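Local coordinates for protein serpin-12 (Manduca sexta, PDB 6CJ7) that controls the prophenoloxidase activation system in larval hemolymph, probably by inhibiting serine proteases through the serpin mechanism, at residues 94-99 / 140-145; 162-167 / 314-319. All blocks are in the same frame, centred on the assembly; numbering follows the deposited sequence.

Contact 1. Residues 94-99 / 140-145; sequences KTANNV and SWIASK
Trp141 lays its indole across the amide of Asn98, with Asn98 ND2 3.4 Å above the ring plane and displaced toward the six-membered rim. The nearest ring atom to Asn98 ND2 is Trp141 CZ2, 3.5 Å away, while Asn98 CB meets Trp141 CZ3 and CH2. Amide and indole planes stand 69° apart, which rules out a parallel stack. Asn98 OD1 is hydrogen-bonded to Thr124 OG1 on strand 123-126, which helps fix the amide. Trp141 CG lies anti to the backbone N (chi1 177°); the ring then reaches Ala96 and Asn98 of the strand, and on its opposite face lies the CG of Lys145, one helical turn on.

Next along the strand, the small side chain of Ala96 fits between larger neighbours: its CB is 3.8 Å from Trp141 CZ3 and 3.7 Å from Lys145 CB, with Ile142 CG2 somewhat farther off. The Lys145 chain is bent twice, and its CE comes to 3.4 Å from Thr95 O. One water links the two residues: it donates to Thr95 O at 2.8 Å and accepts from Lys145 NZ, although that second bond is so short that its exact length is doubtful. Lys145 O rests 3.4 Å from Lys94 CB, and Asn97 O 3.4 Å from Trp141 CH2.

The 94-99 and 140-145 segments run roughly antiparallel, 150° between their directions. This is the seat of the serpin helix F on beta-sheet A. No direct hydrogen bond joins the segments; indole, methyl and methylene groups meet one another, an amide and carbonyl oxygens, with one water bridge. An interface made this way is consistent with the view, drawn from serpins generally, that helix F can shift while the reactive loop enters the sheet.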
loop_
_atom_site.group_PDB
_atom_site.type_symbol
_atom_site.label_atom_id
_atom_site.label_comp_id
_atom_site.label_asym_id
_atom_site.label_seq_id
_atom_site.Cartn_x
_atom_site.Cartn_y
_atom_site.Cartn_z
ATOM N N LYS A 94 5.201 -8.654 -4.572
ATOM C CA LYS A 94 5.054 -8.498 -6.012
ATOM C C LYS A 94 4.462 -7.128 -6.288
ATOM O O LYS A 94 3.412 -6.781 -5.742
ATOM C CB LYS A 94 4.162 -9.586 -6.616
ATOM C CG LYS A 94 4.704 -10.995 -6.524
ATOM C CD LYS A 94 5.910 -11.170 -7.422
ATOM C CE LYS A 94 6.365 -12.616 -7.469
ATOM N NZ LYS A 94 7.487 -12.791 -8.436
ATOM N N THR A 95 5.141 -6.344 -7.121
ATOM C CA THR A 95 4.647 -5.024 -7.476
ATOM C C THR A 95 4.395 -4.973 -8.974
ATOM O O THR A 95 5.082 -5.633 -9.763
ATOM C CB THR A 95 5.616 -3.912 -7.071
ATOM O OG1 THR A 95 6.891 -4.144 -7.682
ATOM C CG2 THR A 95 5.776 -3.865 -5.559
ATOM N N ALA A 96 3.380 -4.208 -9.360
ATOM C CA ALA A 96 3.103 -3.951 -10.770
ATOM C C ALA A 96 2.839 -2.460 -10.933
ATOM O O ALA A 96 1.783 -1.962 -10.526
ATOM C CB ALA A 96 1.917 -4.774 -11.271
ATOM N N ASN A 97 3.802 -1.754 -11.526
ATOM C CA ASN A 97 3.703 -0.318 -11.771
ATOM C C ASN A 97 3.787 -0.078 -13.271
ATOM O O ASN A 97 4.670 -0.623 -13.936
ATOM C CB ASN A 97 4.827 0.448 -11.049
ATOM C CG ASN A 97 4.950 0.063 -9.579
ATOM O OD1 ASN A 97 4.017 0.267 -8.802
ATOM N ND2 ASN A 97 6.111 -0.477 -9.195
ATOM N N ASN A 98 2.868 0.725 -13.812
ATOM C CA ASN A 98 2.964 1.022 -15.240
ATOM C C ASN A 98 2.181 2.286 -15.555
ATOM O O ASN A 98 1.255 2.674 -14.838
ATOM C CB ASN A 98 2.442 -0.147 -16.094
ATOM C CG ASN A 98 3.225 -0.348 -17.389
ATOM O OD1 ASN A 98 3.645 0.610 -18.049
ATOM N ND2 ASN A 98 3.407 -1.609 -17.777
ATOM N N VAL A 99 2.560 2.918 -16.661
ATOM C CA VAL A 99 1.842 4.061 -17.220
ATOM C C VAL A 99 1.444 3.661 -18.633
ATOM O O VAL A 99 2.310 3.476 -19.498
ATOM C CB VAL A 99 2.700 5.336 -17.236
ATOM C CG1 VAL A 99 1.888 6.524 -17.771
ATOM C CG2 VAL A 99 3.260 5.647 -15.862
ATOM N N SER A 140 -4.367 -8.511 -17.666
ATOM C CA SER A 140 -3.530 -9.700 -17.815
ATOM C C SER A 140 -2.082 -9.403 -17.445
ATOM O O SER A 140 -1.412 -10.232 -16.816
ATOM C CB SER A 140 -3.614 -10.237 -19.243
ATOM O OG SER A 140 -4.826 -10.932 -19.453
ATOM N N TRP A 141 -1.581 -8.227 -17.830
ATOM C CA TRP A 141 -0.227 -7.850 -17.444
ATOM C C TRP A 141 -0.107 -7.720 -15.929
ATOM O O TRP A 141 0.854 -8.220 -15.328
ATOM C CB TRP A 141 0.191 -6.548 -18.128
ATOM C CG TRP A 141 1.551 -6.111 -17.692
ATOM C CD1 TRP A 141 2.750 -6.554 -18.175
ATOM C CD2 TRP A 141 1.857 -5.180 -16.649
ATOM N NE1 TRP A 141 3.784 -5.944 -17.507
ATOM C CE2 TRP A 141 3.265 -5.098 -16.565
ATOM C CE3 TRP A 141 1.081 -4.404 -15.782
ATOM C CZ2 TRP A 141 3.911 -4.280 -15.641
ATOM C CZ3 TRP A 141 1.727 -3.582 -14.870
ATOM C CH2 TRP A 141 3.127 -3.531 -14.805
ATOM N N ILE A 142 -1.076 -7.052 -15.292
ATOM C CA ILE A 142 -1.052 -6.938 -13.830
ATOM C C ILE A 142 -1.066 -8.319 -13.192
ATOM O O ILE A 142 -0.284 -8.605 -12.279
ATOM C CB ILE A 142 -2.230 -6.091 -13.318
ATOM C CG1 ILE A 142 -2.143 -4.653 -13.824
ATOM C CG2 ILE A 142 -2.288 -6.126 -11.783
ATOM C CD1 ILE A 142 -3.388 -3.861 -13.515
ATOM N N ALA A 143 -1.969 -9.193 -13.655
ATOM C CA ALA A 143 -2.035 -10.537 -13.091
ATOM C C ALA A 143 -0.714 -11.279 -13.261
ATOM O O ALA A 143 -0.287 -12.014 -12.360
ATOM C CB ALA A 143 -3.178 -11.315 -13.737
ATOM N N SER A 144 -0.043 -11.087 -14.403
ATOM C CA SER A 144 1.232 -11.756 -14.642
ATOM C C SER A 144 2.329 -11.274 -13.702
ATOM O O SER A 144 3.311 -11.993 -13.492
ATOM C CB SER A 144 1.672 -11.555 -16.096
ATOM O OG SER A 144 2.107 -10.227 -16.328
ATOM N N LYS A 145 2.180 -10.083 -13.128
ATOM C CA LYS A 145 3.181 -9.499 -12.248
ATOM C C LYS A 145 2.881 -9.710 -10.772
ATOM O O LYS A 145 3.713 -9.339 -9.939
ATOM C CB LYS A 145 3.299 -7.991 -12.507
ATOM C CG LYS A 145 3.868 -7.612 -13.873
ATOM C CD LYS A 145 5.382 -7.579 -13.837
ATOM C CE LYS A 145 5.871 -6.461 -12.934
ATOM N NZ LYS A 145 7.327 -6.566 -12.654
HETATM O O HOH W 1 7.675 -5.009 -10.713
#

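Contact 2. Residues 162-167 / 314-319; sequences NTQMVM and QVSSAL
This contact is the start of the parallel pairing of strands 3A and 5A in the serpin beta-sheet A, side by side as they are before the reactive loop inserts; Val166 pairs with Ser317 and Met167 with Ala318. Met167 uses both its N and its O toward strand 317-326: its N donates to Ser317 O at 2.9 Å, nearly straight at 172°, and its O receives Leu319 N. Two residues earlier, Met165 O is gripped by two donors lying in its carbonyl plane, Ser316 N at 2.9 Å and Ser317 N at 3.2 Å.

Ser316 also works through its side chain. Its OG, anti to the carbonyl carbon (chi1 -52°), accepts the backbone N-H groups of Gln164 at 2.9 Å and of Met165 at 3.2 Å, so a single hydroxyl ties down the loop leading into strand 165-174. Beyond it the amides of Gln164 and Gln314 lie against each other, planes 32° apart. A water donates to Gln164 OE1 and accepts from Gln314 NE2, the latter bond too short to trust; some of the nitrogen contacts there pair two donors, which leaves the amide orientations doubtful.

From the face it shares with Ala318, Met167 brings its SD to 3.9 Å from Val315 CG2, the two side chains crossing at about a right angle. Met165 CE lies against Gln314 O. From the face of Val166 and Ser317, Val166 CG1 approaches Leu319 CD1. Met167 continues onto Leu46 and Leu50 of helix 40-51, the serpin helix B beneath the sheet, and strand 92-102 flanks strand 165-174 through Val99.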
loop_
_atom_site.group_PDB
_atom_site.type_symbol
_atom_site.label_atom_id
_atom_site.label_comp_id
_atom_site.label_asym_id
_atom_site.label_seq_id
_atom_site.Cartn_x
_atom_site.Cartn_y
_atom_site.Cartn_z
ATOM N N ASN A 162 -11.028 8.105 -26.339
ATOM C CA ASN A 162 -10.578 9.387 -25.818
ATOM C C ASN A 162 -9.730 9.257 -24.557
ATOM O O ASN A 162 -9.228 10.273 -24.066
ATOM C CB ASN A 162 -11.785 10.291 -25.557
ATOM C CG ASN A 162 -12.362 10.872 -26.844
ATOM O OD1 ASN A 162 -11.641 11.467 -27.649
ATOM N ND2 ASN A 162 -13.661 10.688 -27.050
ATOM N N THR A 163 -9.556 8.044 -24.028
ATOM C CA THR A 163 -8.635 7.819 -22.919
ATOM C C THR A 163 -7.222 8.199 -23.324
ATOM O O THR A 163 -6.757 7.832 -24.406
ATOM C CB THR A 163 -8.676 6.349 -22.493
ATOM O OG1 THR A 163 -10.012 6.036 -22.090
ATOM C CG2 THR A 163 -7.691 6.061 -21.346
ATOM N N GLN A 164 -6.541 8.933 -22.449
ATOM C CA GLN A 164 -5.181 9.384 -22.722
ATOM C C GLN A 164 -4.135 8.613 -21.938
ATOM O O GLN A 164 -3.089 8.257 -22.491
ATOM C CB GLN A 164 -5.046 10.880 -22.423
ATOM C CG GLN A 164 -5.973 11.709 -23.296
ATOM C CD GLN A 164 -5.571 13.154 -23.380
ATOM O OE1 GLN A 164 -6.117 13.905 -24.198
ATOM N NE2 GLN A 164 -4.627 13.561 -22.545
ATOM N N MET A 165 -4.388 8.326 -20.659
ATOM C CA MET A 165 -3.348 7.758 -19.816
ATOM C C MET A 165 -4.000 7.014 -18.661
ATOM O O MET A 165 -4.828 7.586 -17.952
ATOM C CB MET A 165 -2.411 8.854 -19.278
ATOM C CG MET A 165 -1.145 8.314 -18.672
ATOM S SD MET A 165 -0.206 9.612 -17.828
ATOM C CE MET A 165 -0.514 11.042 -18.824
ATOM N N VAL A 166 -3.613 5.760 -18.469
ATOM C CA VAL A 166 -4.080 4.949 -17.352
ATOM C C VAL A 166 -2.864 4.594 -16.514
ATOM O O VAL A 166 -1.948 3.910 -16.993
ATOM C CB VAL A 166 -4.799 3.682 -17.829
ATOM C CG1 VAL A 166 -5.164 2.803 -16.617
ATOM C CG2 VAL A 166 -6.036 4.037 -18.624
ATOM N N MET A 167 -2.846 5.051 -15.268
ATOM C CA MET A 167 -1.777 4.710 -14.350
ATOM C C MET A 167 -2.224 3.571 -13.439
ATOM O O MET A 167 -3.326 3.616 -12.882
ATOM C CB MET A 167 -1.372 5.946 -13.554
ATOM C CG MET A 167 -1.068 7.138 -14.492
ATOM S SD MET A 167 -0.147 8.390 -13.643
ATOM C CE MET A 167 1.475 7.638 -13.568
ATOM N N GLN A 314 -3.075 14.104 -20.086
ATOM C CA GLN A 314 -3.412 14.180 -18.670
ATOM C C GLN A 314 -3.766 12.786 -18.182
ATOM O O GLN A 314 -3.935 11.852 -18.974
ATOM C CB GLN A 314 -4.564 15.157 -18.392
ATOM C CG GLN A 314 -5.915 14.718 -18.905
ATOM C CD GLN A 314 -6.169 15.133 -20.336
ATOM O OE1 GLN A 314 -5.523 16.060 -20.868
ATOM N NE2 GLN A 314 -7.093 14.445 -20.984
ATOM N N VAL A 315 -3.866 12.649 -16.858
ATOM C CA VAL A 315 -4.225 11.363 -16.258
ATOM C C VAL A 315 -5.716 11.127 -16.449
ATOM O O VAL A 315 -6.544 11.936 -16.012
ATOM C CB VAL A 315 -3.859 11.316 -14.770
ATOM C CG1 VAL A 315 -4.313 9.974 -14.167
ATOM C CG2 VAL A 315 -2.347 11.521 -14.574
ATOM N N SER A 316 -6.062 10.040 -17.138
ATOM C CA SER A 316 -7.468 9.681 -17.297
ATOM C C SER A 316 -7.957 8.808 -16.158
ATOM O O SER A 316 -9.094 8.979 -15.690
ATOM C CB SER A 316 -7.701 8.945 -18.620
ATOM O OG SER A 316 -7.170 9.688 -19.699
ATOM N N SER A 317 -7.144 7.848 -15.738
ATOM C CA SER A 317 -7.491 6.949 -14.653
ATOM C C SER A 317 -6.235 6.704 -13.830
ATOM O O SER A 317 -5.144 6.569 -14.389
ATOM C CB SER A 317 -8.044 5.616 -15.180
ATOM O OG SER A 317 -9.315 5.806 -15.780
ATOM N N ALA A 318 -6.387 6.690 -12.508
ATOM C CA ALA A 318 -5.300 6.387 -11.582
ATOM C C ALA A 318 -5.815 5.296 -10.661
ATOM O O ALA A 318 -6.720 5.538 -9.852
ATOM C CB ALA A 318 -4.875 7.625 -10.787
ATOM N N LEU A 319 -5.266 4.089 -10.806
ATOM C CA LEU A 319 -5.836 2.897 -10.195
ATOM C C LEU A 319 -4.799 2.214 -9.319
ATOM O O LEU A 319 -3.642 2.046 -9.728
ATOM C CB LEU A 319 -6.338 1.926 -11.269
ATOM C CG LEU A 319 -7.321 2.546 -12.265
ATOM C CD1 LEU A 319 -7.660 1.575 -13.385
ATOM C CD2 LEU A 319 -8.571 2.971 -11.523
HETATM O O HOH W 2 -8.609 15.129 -22.806
#

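In the fold
Both contacts involve beta-sheet A, their centres about 16 Å apart. Strand 92-102 carries contact 1 and its antiparallel neighbour 165-174 carries contact 2, which extends the order to strand 317-326. Contact 1 closes before contact 2 opens: helix 131-145 crosses the sheet, and the chain then enters strand 165-174. They meet at Val99, whose CG2 is 3.5 Å from Met167 CE and whose CG1 is 3.6 Å from Met165 CG. Contact 1 seats a helix on the sheet, contact 2 joins the strands between which a serpin loop would insert. That direct pairing, with 332-346 unmodelled, is consistent with an uninserted, native inhibitor.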